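Local coordinates for Lactamase_B domain-containing protein (PDB 7EV5), which binds two zinc ions and probably acts as a dual-activity hydrolase of the metallo-beta-lactamase fold, resembling both B3 beta-lactamases and glyoxalase II, at residues Ile72-His77 with Lys104-Leu109; Glu34-Trp39 with Asp64-Thr69; Phe153-Gly158 with His203-Thr208. All coordinates share one frame; numbering follows the deposited sequence. Where two conformers were deposited one is given.

Contact 1: residues Ile72-His77 with Lys104-Leu109; sequences IPVYLH and KPADHL
His108 lies side by side with Tyr75, and their rings form an offset stack. The centroids are 4.2 Å apart, with the planes turned by 14°. His108 CB sits over one face of the Tyr75 ring, 3.4 Å from Tyr75 CD1, and makes a CH-pi contact. The next atom, CG, is anti to the carbonyl carbon (chi1 -77°) and comes 3.5 Å from Tyr75 CZ. Further out, His108 CD2 meets Tyr75 OH at 3.4 Å. At the tip NE2 is 3.5 Å from Tyr75 OH, which lies over one face of the imidazole, toward its rim. On the other branch, ND1 and CE1 touch Pro73 CB. Tyr75 and His108 lie on the two strands of a beta-alpha-beta unit. Strands 74-77 and 108-110 run parallel as neighbours, with helix 92-96 between them in sequence, and strand 108-110 is at one edge of its sheet. The backbone of His108 bonds on two sides of Tyr75: His108 N gives to Val74 O at 3.1 Å, and His108 O accepts from Leu76 N. Asp107 has two conformers. In one, OD2 accepts from Val74 N at 2.8 Å, so this bond may be only partly present. Leu76 points to the opposite sheet face from His108, and its CB meets Ala106 CB at 3.9 Å.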
loop_
_atom_site.group_PDB
_atom_site.type_symbol
_atom_site.label_atom_id
_atom_site.label_comp_id
_atom_site.label_asym_id
_atom_site.label_seq_id
_atom_site.Cartn_x
_atom_site.Cartn_y
_atom_site.Cartn_z
ATOM N N ILE A 72 6.486 0.056 16.199
ATOM C CA ILE A 72 6.761 -0.828 15.071
ATOM C C ILE A 72 7.460 -0.081 13.942
ATOM O O ILE A 72 7.306 1.143 13.803
ATOM C CB ILE A 72 5.485 -1.521 14.581
ATOM C CG1 ILE A 72 4.395 -0.493 14.281
ATOM C CG2 ILE A 72 5.024 -2.539 15.613
ATOM C CD1 ILE A 72 3.166 -1.108 13.703
ATOM N N PRO A 73 8.235 -0.781 13.127
ATOM C CA PRO A 73 8.949 -0.139 12.021
ATOM C C PRO A 73 8.025 0.205 10.862
ATOM O O PRO A 73 6.971 -0.402 10.671
ATOM C CB PRO A 73 9.942 -1.226 11.589
ATOM C CG PRO A 73 9.290 -2.514 11.992
ATOM C CD PRO A 73 8.621 -2.195 13.297
ATOM N N VAL A 74 8.471 1.191 10.082
ATOM C CA VAL A 74 7.816 1.642 8.856
ATOM C C VAL A 74 8.740 1.332 7.683
ATOM O O VAL A 74 9.907 1.749 7.677
ATOM C CB VAL A 74 7.510 3.150 8.914
ATOM C CG1 VAL A 74 6.962 3.651 7.564
ATOM C CG2 VAL A 74 6.547 3.449 10.054
ATOM N N TYR A 75 8.207 0.638 6.676
ATOM C CA TYR A 75 8.931 0.293 5.455
ATOM C C TYR A 75 8.420 1.125 4.283
ATOM O O TYR A 75 7.203 1.228 4.081
ATOM C CB TYR A 75 8.741 -1.185 5.107
ATOM C CG TYR A 75 9.491 -2.158 5.991
ATOM C CD1 TYR A 75 10.566 -2.887 5.494
ATOM C CD2 TYR A 75 9.114 -2.356 7.317
ATOM C CE1 TYR A 75 11.250 -3.785 6.304
ATOM C CE2 TYR A 75 9.798 -3.245 8.128
ATOM C CZ TYR A 75 10.854 -3.951 7.607
ATOM O OH TYR A 75 11.507 -4.840 8.442
ATOM N N LEU A 76 9.340 1.683 3.489
ATOM C CA LEU A 76 8.993 2.522 2.349
ATOM C C LEU A 76 10.135 2.465 1.341
ATOM O O LEU A 76 11.303 2.357 1.728
ATOM C CB LEU A 76 8.783 3.974 2.810
ATOM C CG LEU A 76 8.515 5.033 1.740
ATOM C CD1 LEU A 76 7.192 4.797 1.018
ATOM C CD2 LEU A 76 8.501 6.415 2.386
ATOM N N HIS A 77 9.801 2.553 0.057
ATOM C CA HIS A 77 10.832 2.581 -0.973
ATOM C C HIS A 77 11.655 3.866 -0.898
ATOM O O HIS A 77 11.119 4.964 -0.714
ATOM C CB HIS A 77 10.218 2.447 -2.367
ATOM C CG HIS A 77 11.221 2.073 -3.411
ATOM N ND1 HIS A 77 12.076 2.989 -3.990
ATOM C CD2 HIS A 77 11.554 0.867 -3.928
ATOM C CE1 HIS A 77 12.869 2.364 -4.848
ATOM N NE2 HIS A 77 12.579 1.076 -4.820
ATOM N N LYS A 104 8.756 11.606 11.548
ATOM C CA LYS A 104 9.986 10.838 11.486
ATOM C C LYS A 104 10.045 10.154 10.131
ATOM O O LYS A 104 9.000 9.782 9.583
ATOM C CB LYS A 104 9.990 9.742 12.566
ATOM C CG LYS A 104 10.049 10.248 14.001
ATOM C CD LYS A 104 9.986 9.083 14.981
ATOM C CE LYS A 104 10.053 9.558 16.425
ATOM N NZ LYS A 104 10.062 8.424 17.394
ATOM N N PRO A 105 11.240 9.980 9.569
ATOM C CA PRO A 105 11.372 9.215 8.320
ATOM C C PRO A 105 11.102 7.735 8.554
ATOM O O PRO A 105 11.008 7.253 9.688
ATOM C CB PRO A 105 12.827 9.448 7.900
ATOM C CG PRO A 105 13.553 9.774 9.179
ATOM C CD PRO A 105 12.540 10.486 10.056
ATOM N N ALA A 106 10.983 7.004 7.448
ATOM C CA ALA A 106 10.844 5.557 7.534
ATOM C C ALA A 106 12.097 4.968 8.164
ATOM O O ALA A 106 13.204 5.491 7.992
ATOM C CB ALA A 106 10.652 4.959 6.134
ATOM N N ASP A 107 11.925 3.873 8.900
ATOM C CA ASP A 107 13.120 3.285 9.490
ATOM C C ASP A 107 13.633 2.070 8.736
ATOM O O ASP A 107 14.690 1.542 9.108
ATOM C CB ASP A 107 13.005 3.056 11.007
ATOM C CG ASP A 107 11.777 2.278 11.388
ATOM O OD1 ASP A 107 11.411 2.290 12.582
ATOM O OD2 ASP A 107 11.196 1.644 10.501
ATOM N N HIS A 108 12.985 1.684 7.644
ATOM C CA HIS A 108 13.471 0.652 6.743
ATOM C C HIS A 108 13.190 1.142 5.333
ATOM O O HIS A 108 12.043 1.482 5.024
ATOM C CB HIS A 108 12.725 -0.668 6.977
ATOM C CG HIS A 108 13.168 -1.412 8.200
ATOM N ND1 HIS A 108 12.730 -1.105 9.470
ATOM C CD2 HIS A 108 14.001 -2.471 8.334
ATOM C CE1 HIS A 108 13.285 -1.941 10.335
ATOM N NE2 HIS A 108 14.051 -2.782 9.669
ATOM N N LEU A 109 14.212 1.187 4.482
ATOM C CA LEU A 109 14.081 1.701 3.122
ATOM C C LEU A 109 14.301 0.577 2.118
ATOM O O LEU A 109 15.363 -0.064 2.115
ATOM C CB LEU A 109 15.052 2.846 2.849
ATOM C CG LEU A 109 14.865 4.086 3.714
ATOM C CD1 LEU A 109 15.965 5.105 3.421
ATOM C CD2 LEU A 109 13.498 4.694 3.477
#

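Contact 2: residues Glu34-Trp39 with Asp64-Thr69; sequences EALITW and DAVRDT
Beside the apolar contact of Ile37 with Ala65, Val66 and Thr69, the flat group is the Arg67 guanidinium. Asp64 O lies over one of its faces, toward the rim. At its edge, in plane, Asp64 OD1 is gripped end-on by two nitrogens, with Arg67 NH1 at 2.8 Å. Asp68 OD1 takes NH2 from a position tilted 25° from the plane. Arg67 has a second conformer, so this salt-bridge network may be only partly populated. Across the contact, Ile37 and Val66 slide past each other in opposite directions. Ile37 CG1, anti to the carbonyl carbon (chi1 -72°), comes 3.9 Å from Val66 CG2. Ile37 CD1 goes on to Ala65 CB at 3.8 Å and Thr69 OG1 at 3.6 Å. Leu36 crosses Val66 at about a right angle, its CD2 4.0 Å from Val66 CG2. The two helical segments run at 29° to each other, 9.9 Å apart at their axes. Their helices, 33-42 and 63-70, pack side by side against the N-terminal sheet of the metallo-beta-lactamase fold. Leu36 also touches Ile5 and Val16 of that sheet. Thr69 OG1 gives its proton to Ala65 O at 2.7 Å. This proton is thus used within the helix, and the two segments are joined by apolar contacts, which are not directional.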
loop_
_atom_site.group_PDB
_atom_site.type_symbol
_atom_site.label_atom_id
_atom_site.label_comp_id
_atom_site.label_asym_id
_atom_site.label_seq_id
_atom_site.Cartn_x
_atom_site.Cartn_y
_atom_site.Cartn_z
ATOM N N GLU A 34 -7.415 6.503 14.921
ATOM C CA GLU A 34 -8.053 5.954 16.112
ATOM C C GLU A 34 -8.975 4.791 15.767
ATOM O O GLU A 34 -9.068 3.824 16.530
ATOM C CB GLU A 34 -8.806 7.063 16.853
ATOM C CG GLU A 34 -7.910 8.122 17.475
ATOM C CD GLU A 34 -7.231 9.006 16.447
ATOM O OE1 GLU A 34 -7.856 9.315 15.401
ATOM O OE2 GLU A 34 -6.068 9.386 16.689
ATOM N N ALA A 35 -9.651 4.851 14.621
ATOM C CA ALA A 35 -10.474 3.719 14.206
ATOM C C ALA A 35 -9.622 2.481 13.959
ATOM O O ALA A 35 -10.014 1.363 14.317
ATOM C CB ALA A 35 -11.267 4.074 12.952
ATOM N N LEU A 36 -8.458 2.657 13.329
ATOM C CA LEU A 36 -7.584 1.521 13.059
ATOM C C LEU A 36 -6.940 1.001 14.338
ATOM O O LEU A 36 -6.910 -0.214 14.566
ATOM C CB LEU A 36 -6.522 1.910 12.031
ATOM C CG LEU A 36 -5.477 0.825 11.731
ATOM C CD1 LEU A 36 -6.112 -0.418 11.143
ATOM C CD2 LEU A 36 -4.415 1.388 10.788
ATOM N N ILE A 37 -6.423 1.906 15.181
ATOM C CA ILE A 37 -5.738 1.496 16.410
ATOM C C ILE A 37 -6.698 0.779 17.351
ATOM O O ILE A 37 -6.379 -0.289 17.889
ATOM C CB ILE A 37 -5.067 2.704 17.092
ATOM C CG1 ILE A 37 -3.848 3.160 16.288
ATOM C CG2 ILE A 37 -4.648 2.355 18.524
ATOM C CD1 ILE A 37 -3.408 4.574 16.618
ATOM N N THR A 38 -7.890 1.352 17.560
ATOM C CA THR A 38 -8.840 0.724 18.476
ATOM C C THR A 38 -9.341 -0.611 17.941
ATOM O O THR A 38 -9.578 -1.531 18.730
ATOM C CB THR A 38 -9.995 1.663 18.848
ATOM O OG1 THR A 38 -10.723 2.040 17.676
ATOM C CG2 THR A 38 -9.479 2.914 19.565
ATOM N N TRP A 39 -9.497 -0.754 16.615
ATOM C CA TRP A 39 -9.870 -2.057 16.067
ATOM C C TRP A 39 -8.803 -3.100 16.360
ATOM O O TRP A 39 -9.110 -4.212 16.809
ATOM C CB TRP A 39 -10.135 -1.976 14.563
ATOM C CG TRP A 39 -10.503 -3.312 13.960
ATOM C CD1 TRP A 39 -11.726 -3.895 13.980
ATOM C CD2 TRP A 39 -9.634 -4.228 13.279
ATOM N NE1 TRP A 39 -11.686 -5.111 13.340
ATOM C CE2 TRP A 39 -10.408 -5.340 12.905
ATOM C CE3 TRP A 39 -8.276 -4.216 12.947
ATOM C CZ2 TRP A 39 -9.876 -6.427 12.211
ATOM C CZ3 TRP A 39 -7.748 -5.297 12.256
ATOM C CH2 TRP A 39 -8.548 -6.385 11.896
ATOM N N ASP A 64 2.095 8.055 11.950
ATOM C CA ASP A 64 2.646 8.528 13.224
ATOM C C ASP A 64 1.965 7.837 14.401
ATOM O O ASP A 64 2.624 7.256 15.275
ATOM C CB ASP A 64 2.409 10.038 13.352
ATOM C CG ASP A 64 3.457 10.890 12.638
ATOM O OD1 ASP A 64 4.610 10.440 12.450
ATOM O OD2 ASP A 64 3.115 12.042 12.274
ATOM N N ALA A 65 0.637 7.897 14.439
ATOM C CA ALA A 65 -0.094 7.372 15.587
ATOM C C ALA A 65 0.070 5.864 15.701
ATOM O O ALA A 65 0.274 5.336 16.796
ATOM C CB ALA A 65 -1.568 7.755 15.489
ATOM N N VAL A 66 -0.003 5.150 14.581
ATOM C CA VAL A 66 0.151 3.701 14.622
ATOM C C VAL A 66 1.578 3.328 15.024
ATOM O O VAL A 66 1.794 2.468 15.889
ATOM C CB VAL A 66 -0.266 3.082 13.273
ATOM C CG1 VAL A 66 0.034 1.611 13.261
ATOM C CG2 VAL A 66 -1.754 3.306 13.028
ATOM N N ARG A 67 2.570 3.976 14.408
ATOM C CA ARG A 67 3.966 3.711 14.745
ATOM C C ARG A 67 4.242 3.991 16.220
ATOM O O ARG A 67 4.893 3.195 16.906
ATOM C CB ARG A 67 4.864 4.564 13.845
ATOM C CG ARG A 67 6.351 4.410 14.046
ATOM C CD ARG A 67 7.071 5.637 13.482
ATOM N NE ARG A 67 6.773 6.833 14.269
ATOM C CZ ARG A 67 6.298 7.971 13.771
ATOM N NH1 ARG A 67 6.066 8.097 12.471
ATOM N NH2 ARG A 67 6.056 8.993 14.579
ATOM N N ASP A 68 3.744 5.124 16.727
ATOM C CA ASP A 68 3.997 5.497 18.119
ATOM C C ASP A 68 3.282 4.560 19.085
ATOM O O ASP A 68 3.853 4.161 20.108
ATOM C CB ASP A 68 3.552 6.942 18.366
ATOM C CG ASP A 68 4.455 7.972 17.690
ATOM O OD1 ASP A 68 5.560 7.616 17.230
ATOM O OD2 ASP A 68 4.050 9.156 17.637
ATOM N N THR A 69 2.029 4.209 18.783
ATOM C CA THR A 69 1.241 3.374 19.688
ATOM C C THR A 69 1.849 1.988 19.849
ATOM O O THR A 69 1.899 1.452 20.961
ATOM C CB THR A 69 -0.192 3.254 19.167
ATOM O OG1 THR A 69 -0.817 4.538 19.188
ATOM C CG2 THR A 69 -1.002 2.280 20.014
#

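Contact 3: residues Phe153-Gly158 with His203-Thr208; sequences FQQSIG and HNPFLT
A type I beta turn from Asn204 to Leu207, just after helix 197-203, packs against the small hairpin of strands 152-153 and 156-157. Asn204 makes the polar link. Its CG is anti to the backbone N (chi1 -169°), and ND2 gives a hydrogen bond to Ser156 O at 3.1 Å with an N-H...O angle of 158°. Ser156 O lies in the Asn204 amide plane, but ND2 sits above the Ser156 carbonyl plane, 52° out of it. Phe153 N reaches Ser156 O from the opposite face at 2.9 Å, so one carbonyl oxygen holds both the hairpin and the turn. Glu200 OE1 accepts from Asn204 ND2 and from Gln155 N, a second tie between the two segments. The other end of the amide makes an Asx turn: Asn204 OD1 accepts from Phe206 N at 2.9 Å. The hairpin follows closely on Asp150, a ligand of both zinc ions. The Phe153 side chain is about 4 Å from those of Asp150 and His191, and about 6 Å from a zinc ion. Gln155 O lies at the edge of the Phe206 ring, near its plane and 3.4 Å from Phe206 CE2. Ile157 CG2 packs on Phe206 CB at 4.1 Å and also touches Leu207 CD2. Ile174 of helix 167-178 touches both Ile157 and Leu207.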
loop_
_atom_site.group_PDB
_atom_site.type_symbol
_atom_site.label_atom_id
_atom_site.label_comp_id
_atom_site.label_asym_id
_atom_site.label_seq_id
_atom_site.Cartn_x
_atom_site.Cartn_y
_atom_site.Cartn_z
ATOM N N PHE A 153 -6.745 -1.167 -10.001
ATOM C CA PHE A 153 -7.974 -1.202 -9.226
ATOM C C PHE A 153 -8.970 -2.100 -9.935
ATOM O O PHE A 153 -8.753 -2.544 -11.065
ATOM C CB PHE A 153 -8.593 0.195 -9.121
ATOM C CG PHE A 153 -7.658 1.247 -8.589
ATOM C CD1 PHE A 153 -7.136 1.157 -7.303
ATOM C CD2 PHE A 153 -7.325 2.353 -9.360
ATOM C CE1 PHE A 153 -6.286 2.150 -6.805
ATOM C CE2 PHE A 153 -6.478 3.345 -8.870
ATOM C CZ PHE A 153 -5.950 3.243 -7.588
ATOM N N GLN A 154 -10.081 -2.372 -9.259
ATOM C CA GLN A 154 -11.207 -3.013 -9.921
ATOM C C GLN A 154 -11.761 -2.049 -10.962
ATOM O O GLN A 154 -12.254 -0.972 -10.620
ATOM C CB GLN A 154 -12.275 -3.351 -8.888
ATOM C CG GLN A 154 -13.424 -4.162 -9.453
ATOM C CD GLN A 154 -14.576 -4.248 -8.483
ATOM O OE1 GLN A 154 -15.213 -3.239 -8.164
ATOM N NE2 GLN A 154 -14.836 -5.451 -7.980
ATOM N N GLN A 155 -11.633 -2.412 -12.238
ATOM C CA GLN A 155 -12.163 -1.663 -13.382
ATOM C C GLN A 155 -11.401 -0.389 -13.743
ATOM O O GLN A 155 -11.850 0.349 -14.630
ATOM C CB GLN A 155 -13.664 -1.355 -13.259
ATOM C CG GLN A 155 -14.566 -2.563 -13.421
ATOM C CD GLN A 155 -14.523 -3.112 -14.830
ATOM O OE1 GLN A 155 -14.069 -4.233 -15.057
ATOM N NE2 GLN A 155 -14.987 -2.320 -15.786
ATOM N N SER A 156 -10.269 -0.098 -13.111
ATOM C CA SER A 156 -9.484 1.065 -13.512
ATOM C C SER A 156 -8.036 0.831 -13.110
ATOM O O SER A 156 -7.687 -0.214 -12.557
ATOM C CB SER A 156 -10.026 2.382 -12.938
ATOM O OG SER A 156 -9.896 2.451 -11.528
ATOM N N ILE A 157 -7.190 1.814 -13.417
ATOM C CA ILE A 157 -5.776 1.770 -13.072
ATOM C C ILE A 157 -5.392 3.082 -12.397
ATOM O O ILE A 157 -6.141 4.060 -12.409
ATOM C CB ILE A 157 -4.865 1.462 -14.282
ATOM C CG1 ILE A 157 -4.951 2.573 -15.333
ATOM C CG2 ILE A 157 -5.225 0.117 -14.893
ATOM C CD1 ILE A 157 -4.011 2.343 -16.509
ATOM N N GLY A 158 -4.208 3.091 -11.790
ATOM C CA GLY A 158 -3.782 4.266 -11.056
ATOM C C GLY A 158 -3.664 5.502 -11.927
ATOM O O GLY A 158 -3.270 5.446 -13.098
ATOM N N HIS A 203 -11.596 -8.217 -17.777
ATOM C CA HIS A 203 -12.650 -7.209 -17.812
ATOM C C HIS A 203 -12.221 -5.770 -17.559
ATOM O O HIS A 203 -13.058 -4.878 -17.724
ATOM C CB HIS A 203 -13.786 -7.574 -16.841
ATOM C CG HIS A 203 -14.200 -9.012 -16.906
ATOM N ND1 HIS A 203 -14.624 -9.613 -18.072
ATOM C CD2 HIS A 203 -14.255 -9.968 -15.949
ATOM C CE1 HIS A 203 -14.919 -10.878 -17.831
ATOM N NE2 HIS A 203 -14.706 -11.118 -16.549
ATOM N N ASN A 204 -10.982 -5.497 -17.165
ATOM C CA ASN A 204 -10.563 -4.115 -16.945
ATOM C C ASN A 204 -10.429 -3.417 -18.292
ATOM O O ASN A 204 -9.603 -3.835 -19.113
ATOM C CB ASN A 204 -9.229 -4.081 -16.197
ATOM C CG ASN A 204 -8.858 -2.688 -15.711
ATOM O OD1 ASN A 204 -8.822 -1.734 -16.485
ATOM N ND2 ASN A 204 -8.552 -2.572 -14.414
ATOM N N PRO A 205 -11.197 -2.355 -18.555
ATOM C CA PRO A 205 -11.170 -1.740 -19.894
ATOM C C PRO A 205 -9.860 -1.057 -20.238
ATOM O O PRO A 205 -9.606 -0.811 -21.425
ATOM C CB PRO A 205 -12.333 -0.739 -19.848
ATOM C CG PRO A 205 -12.518 -0.443 -18.399
ATOM C CD PRO A 205 -12.165 -1.701 -17.660
ATOM N N PHE A 206 -9.022 -0.742 -19.255
ATOM C CA PHE A 206 -7.727 -0.126 -19.507
ATOM C C PHE A 206 -6.632 -1.146 -19.794
ATOM O O PHE A 206 -5.481 -0.752 -20.016
ATOM C CB PHE A 206 -7.319 0.756 -18.323
ATOM C CG PHE A 206 -8.337 1.799 -17.966
ATOM C CD1 PHE A 206 -8.227 3.090 -18.455
ATOM C CD2 PHE A 206 -9.400 1.492 -17.133
ATOM C CE1 PHE A 206 -9.160 4.055 -18.128
ATOM C CE2 PHE A 206 -10.342 2.455 -16.804
ATOM C CZ PHE A 206 -10.219 3.737 -17.301
ATOM N N LEU A 207 -6.959 -2.439 -19.811
ATOM C CA LEU A 207 -5.964 -3.491 -19.975
ATOM C C LEU A 207 -6.044 -4.223 -21.309
ATOM O O LEU A 207 -5.225 -5.115 -21.555
ATOM C CB LEU A 207 -6.026 -4.489 -18.812
ATOM C CG LEU A 207 -5.666 -3.916 -17.438
ATOM C CD1 LEU A 207 -5.325 -5.028 -16.468
ATOM C CD2 LEU A 207 -4.524 -2.910 -17.548
ATOM N N THR A 208 -7.000 -3.889 -22.172
ATOM C CA THR A 208 -6.965 -4.399 -23.538
ATOM C C THR A 208 -5.878 -3.657 -24.305
ATOM O O THR A 208 -5.950 -2.433 -24.465
ATOM C CB THR A 208 -8.321 -4.205 -24.216
ATOM O OG1 THR A 208 -9.374 -4.352 -23.255
ATOM C CG2 THR A 208 -8.513 -5.231 -25.331
#

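In the fold
Contacts 1 and 2 are neighbours, with centres about 16 Å apart. Helix 63-70 leads into strand 74-77, and Arg67 packs on Ile72, Val74 and Lys104, while Val66 touches Ile72. Contact 3 lies on the opposite side of the chain's centre. Its centre is about 30 Å from that of contact 1 and about 32 Å from that of contact 2, and it touches neither. Contact 3 is next to the zinc site, through Phe153. At contact 1, the Leu76 side chain is about 5 Å from that of the zinc ligand His54, but about 10 Å from a zinc ion. Contact 2 is more remote, with the Leu36 side chain about 11 Å from that of His59.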